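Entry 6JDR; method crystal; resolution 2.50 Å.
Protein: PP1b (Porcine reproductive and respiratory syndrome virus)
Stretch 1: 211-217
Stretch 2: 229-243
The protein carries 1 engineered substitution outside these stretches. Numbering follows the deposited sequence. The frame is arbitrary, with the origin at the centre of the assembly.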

# COMPACT_ATOMS: atom_id res chain seq x y z
N ILE A 211 2.71 15.03 3.96
CA ILE A 211 3.87 15.22 3.11
C ILE A 211 4.99 14.34 3.66
O ILE A 211 5.21 14.31 4.87
N LEU A 212 5.67 13.61 2.78
CA LEU A 212 6.66 12.61 3.19
C LEU A 212 7.79 13.19 4.04
O LEU A 212 8.19 12.59 5.04
N ALA A 213 8.30 14.37 3.66
CA ALA A 213 9.40 15.03 4.38
C ALA A 213 9.08 15.37 5.85
O ALA A 213 9.99 15.52 6.65
N GLY A 214 7.80 15.49 6.18
CA GLY A 214 7.37 15.76 7.56
C GLY A 214 7.68 14.64 8.55
O GLY A 214 7.76 14.89 9.75
N GLY A 215 7.84 13.42 8.06
CA GLY A 215 8.21 12.29 8.90
C GLY A 215 7.01 11.55 9.47
O GLY A 215 5.87 11.89 9.17
N TRP A 216 7.28 10.56 10.32
CA TRP A 216 6.25 9.66 10.82
C TRP A 216 5.24 10.35 11.74
O TRP A 216 5.62 11.15 12.59
N CYS A 217 3.97 10.03 11.55
CA CYS A 217 2.92 10.38 12.50
C CYS A 217 1.99 9.17 12.69
O CYS A 217 1.75 8.42 11.74
N TYR A 229 8.95 7.57 -6.80
CA TYR A 229 9.41 8.95 -6.85
C TYR A 229 9.92 9.46 -5.50
O TYR A 229 10.43 10.57 -5.42
N CYS A 230 9.82 8.64 -4.46
CA CYS A 230 10.01 9.13 -3.09
C CYS A 230 11.46 9.27 -2.66
O CYS A 230 12.34 8.62 -3.20
N ASN A 231 11.68 10.13 -1.67
CA ASN A 231 13.00 10.34 -1.08
C ASN A 231 13.41 9.12 -0.29
O ASN A 231 12.70 8.68 0.61
N HIS A 232 14.59 8.57 -0.60
CA HIS A 232 15.01 7.28 -0.05
C HIS A 232 15.18 7.33 1.46
O HIS A 232 14.73 6.43 2.16
N LEU A 233 15.81 8.39 1.96
CA LEU A 233 16.04 8.54 3.40
C LEU A 233 14.73 8.70 4.17
O LEU A 233 14.58 8.14 5.26
N ASP A 234 13.78 9.46 3.62
CA ASP A 234 12.47 9.61 4.25
C ASP A 234 11.73 8.28 4.33
O ASP A 234 11.01 8.03 5.30
N VAL A 235 11.90 7.44 3.32
CA VAL A 235 11.26 6.13 3.31
C VAL A 235 11.84 5.27 4.44
O VAL A 235 11.10 4.57 5.13
N LEU A 236 13.15 5.34 4.62
CA LEU A 236 13.81 4.62 5.71
C LEU A 236 13.36 5.14 7.08
O LEU A 236 13.25 4.36 8.02
N ARG A 237 13.11 6.45 7.18
CA ARG A 237 12.57 7.03 8.42
C ARG A 237 11.22 6.40 8.78
O ARG A 237 11.01 6.01 9.92
N LEU A 238 10.33 6.30 7.79
CA LEU A 238 9.02 5.67 8.00
C LEU A 238 9.16 4.19 8.36
O LEU A 238 8.59 3.74 9.36
N LEU A 239 9.92 3.46 7.56
CA LEU A 239 10.12 2.03 7.80
C LEU A 239 10.80 1.71 9.13
O LEU A 239 10.72 0.58 9.60
N SER A 240 11.46 2.70 9.73
CA SER A 240 11.98 2.54 11.09
C SER A 240 10.87 2.51 12.15
O SER A 240 11.07 1.97 13.23
N LYS A 241 9.71 3.10 11.83
CA LYS A 241 8.60 3.23 12.77
C LYS A 241 7.37 2.36 12.45
O LYS A 241 6.64 1.96 13.36
N THR A 242 7.13 2.08 11.17
CA THR A 242 5.92 1.35 10.77
C THR A 242 6.15 0.54 9.50
O THR A 242 7.17 0.69 8.84
N THR A 243 5.18 -0.32 9.17
CA THR A 243 5.15 -0.99 7.88
C THR A 243 4.36 -0.12 6.92
O THR A 243 3.62 0.76 7.35

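A short helix can be held against a neighbouring segment of 3-10 turn and loop without a single direct hydrogen bond between them, provided that apolar side chains fill the gap and polar groups are satisfied within their own segment or through water. The two stretches of PP1b considered here illustrate the principle: together they bury 497 Å² of surface, and no hydrogen bond links them directly.

Stretch 2 makes its first contact at Cys-230, a buried residue with chi1 in the m well. Its CB lies 3.6 Å from CD2 of Leu-212, the residue of stretch 1 with the most area covered by its partner. Leu-212 adopts the t, p rotamer; its CA-to-CB bond points sideways, but the end of the side chain comes nearer to stretch 2 and meets several residues there. Asn-231 follows at the N-cap position. With chi1 t, its OD1 accepts a hydrogen bond from Asp-234 N at 2.9 Å, thereby satisfying a backbone amide at the start of the helix that has no preceding turn to supply a carbonyl. His-232 points away, and Leu-233 is out of reach.

Asp-234 is where the apolar and polar parts of the contact meet. It points toward stretch 1 with chi1 m, and its CB packs 3.6 Å from CG of Leu-212, while its carboxylate reaches Ala-213, where OD2 lies 3.5 Å from CA. Water 1 supplies the polar link across the stretches: it donates to Ala-213 O at 2.8 Å and to Asp-234 OD1 at 3.2 Å, joining a carbonyl of the 3-10 segment to the carboxylate of the helix residue.

Val-235, with chi1 t, points away and makes a marginal contact, its CG2 4.5 Å from Leu-212 CD2. Arg-237, one turn after Asp-234, points toward stretch 1, yet its extended side chain (m, t, t, with chi4 at 117°) stays beyond contact distance. Instead NH1 forms a salt bridge with Asp-234 OD1, including a very short hydrogen bond of 2.5 Å. Leu-238 contributes far more to the packing. In the m, t rotamer its CA-to-CB bond is directed sideways, but its end approaches stretch 1 and its two methyls serve different neighbours: CD1 sits 3.4 Å from CD1 of Leu-212, whereas CD2 lies 3.9 Å from CA of Trp-216 and near the edge of the indole, close to the ring plane.

Trp-216 points toward stretch 2 with chi1 t and chi2 at 70°, offering a face of its ring to Lys-241. The CB of Lys-241 stands 3.6 Å from the centroid of the five-membered ring of Trp-216, only 10° off the normal, a clear CH-pi contact. Lys-241 starts toward stretch 1, but its m, m, t, t side chain leads its end away, so the packing relies on the aliphatic root of the residue. Thr-242, with chi1 t, completes the series by placing CG2 3.7 Å from NE1 of Trp-216, while its OG1 donates to Thr-243 O at 3.0 Å.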

# COMPACT_ATOMS: atom_id res chain seq x y z
CB ILE A 211 4.30 16.71 3.02
CG1 ILE A 211 5.29 16.94 1.88
CG2 ILE A 211 4.88 17.21 4.34
CD1 ILE A 211 4.66 16.93 0.51
CB LEU A 212 7.22 11.89 1.96
CG LEU A 212 8.27 10.80 2.19
CD1 LEU A 212 7.76 9.71 3.12
CD2 LEU A 212 8.71 10.20 0.87
CB ALA A 213 9.84 16.28 3.65
CB TRP A 216 6.89 8.49 11.57
CG TRP A 216 5.90 7.47 12.06
CD1 TRP A 216 5.17 6.60 11.31
CD2 TRP A 216 5.55 7.22 13.43
NE1 TRP A 216 4.38 5.83 12.12
CE2 TRP A 216 4.59 6.19 13.42
CE3 TRP A 216 5.94 7.77 14.65
CZ2 TRP A 216 4.02 5.69 14.60
CZ3 TRP A 216 5.38 7.28 15.82
CH2 TRP A 216 4.43 6.24 15.78
CB CYS A 217 2.15 11.63 12.05
SG CYS A 217 0.78 11.36 10.90
CB TYR A 229 8.28 9.84 -7.35
CG TYR A 229 7.83 9.49 -8.75
CD1 TYR A 229 8.34 10.17 -9.86
CD2 TYR A 229 6.93 8.45 -8.98
CE1 TYR A 229 7.94 9.84 -11.15
CE2 TYR A 229 6.53 8.12 -10.27
CZ TYR A 229 7.04 8.82 -11.34
OH TYR A 229 6.65 8.50 -12.62
CB CYS A 230 9.28 8.22 -2.10
SG CYS A 230 7.50 8.48 -2.08
CB ASN A 231 12.98 11.59 -0.18
CG ASN A 231 14.32 11.85 0.49
OD1 ASN A 231 14.73 11.12 1.39
ND2 ASN A 231 14.99 12.92 0.07
CB HIS A 232 16.31 6.81 -0.71
CG HIS A 232 16.17 6.48 -2.16
ND1 HIS A 232 17.18 5.90 -2.89
CD2 HIS A 232 15.14 6.66 -3.02
CE1 HIS A 232 16.78 5.74 -4.14
NE2 HIS A 232 15.55 6.20 -4.25
CB LEU A 233 16.97 9.73 3.68
CG LEU A 233 17.41 9.90 5.14
CD1 LEU A 233 18.26 8.73 5.60
CD2 LEU A 233 18.17 11.21 5.33
CB ASP A 234 11.61 10.63 3.51
CG ASP A 234 12.07 12.05 3.70
OD1 ASP A 234 12.72 12.34 4.73
OD2 ASP A 234 11.78 12.90 2.84
CB VAL A 235 11.41 5.43 1.95
CG1 VAL A 235 10.99 3.97 2.03
CG2 VAL A 235 10.58 6.16 0.90
CB LEU A 236 15.32 4.70 5.57
CG LEU A 236 15.94 3.96 4.38
CD1 LEU A 236 17.45 4.12 4.42
CD2 LEU A 236 15.56 2.49 4.39
CB ARG A 237 12.41 8.54 8.30
CG ARG A 237 13.70 9.33 8.39
CD ARG A 237 13.44 10.83 8.25
NE ARG A 237 14.67 11.62 8.39
CZ ARG A 237 15.22 12.40 7.45
NH1 ARG A 237 14.67 12.54 6.24
NH2 ARG A 237 16.33 13.06 7.74
CB LEU A 238 8.15 5.79 6.75
CG LEU A 238 7.70 7.19 6.32
CD1 LEU A 238 6.77 7.09 5.12
CD2 LEU A 238 7.02 7.94 7.46
CB LEU A 239 10.89 1.41 6.64
CG LEU A 239 10.05 1.26 5.38
CD1 LEU A 239 10.92 0.88 4.19
CD2 LEU A 239 8.94 0.25 5.59
CB SER A 240 12.96 3.67 11.42
OG SER A 240 14.08 3.64 10.55
CB LYS A 241 8.16 4.69 12.87
CG LYS A 241 9.18 5.61 13.53
CD LYS A 241 9.24 5.39 15.04
CE LYS A 241 10.18 6.38 15.71
NZ LYS A 241 10.27 6.16 17.18
CB THR A 242 4.74 2.32 10.56
OG1 THR A 242 3.56 1.58 10.21
CG2 THR A 242 5.04 3.33 9.46
CB THR A 243 4.50 -2.39 7.95
OG1 THR A 243 3.12 -2.28 8.29
CG2 THR A 243 5.20 -3.25 9.00
O HOH W 1 12.78 15.03 6.37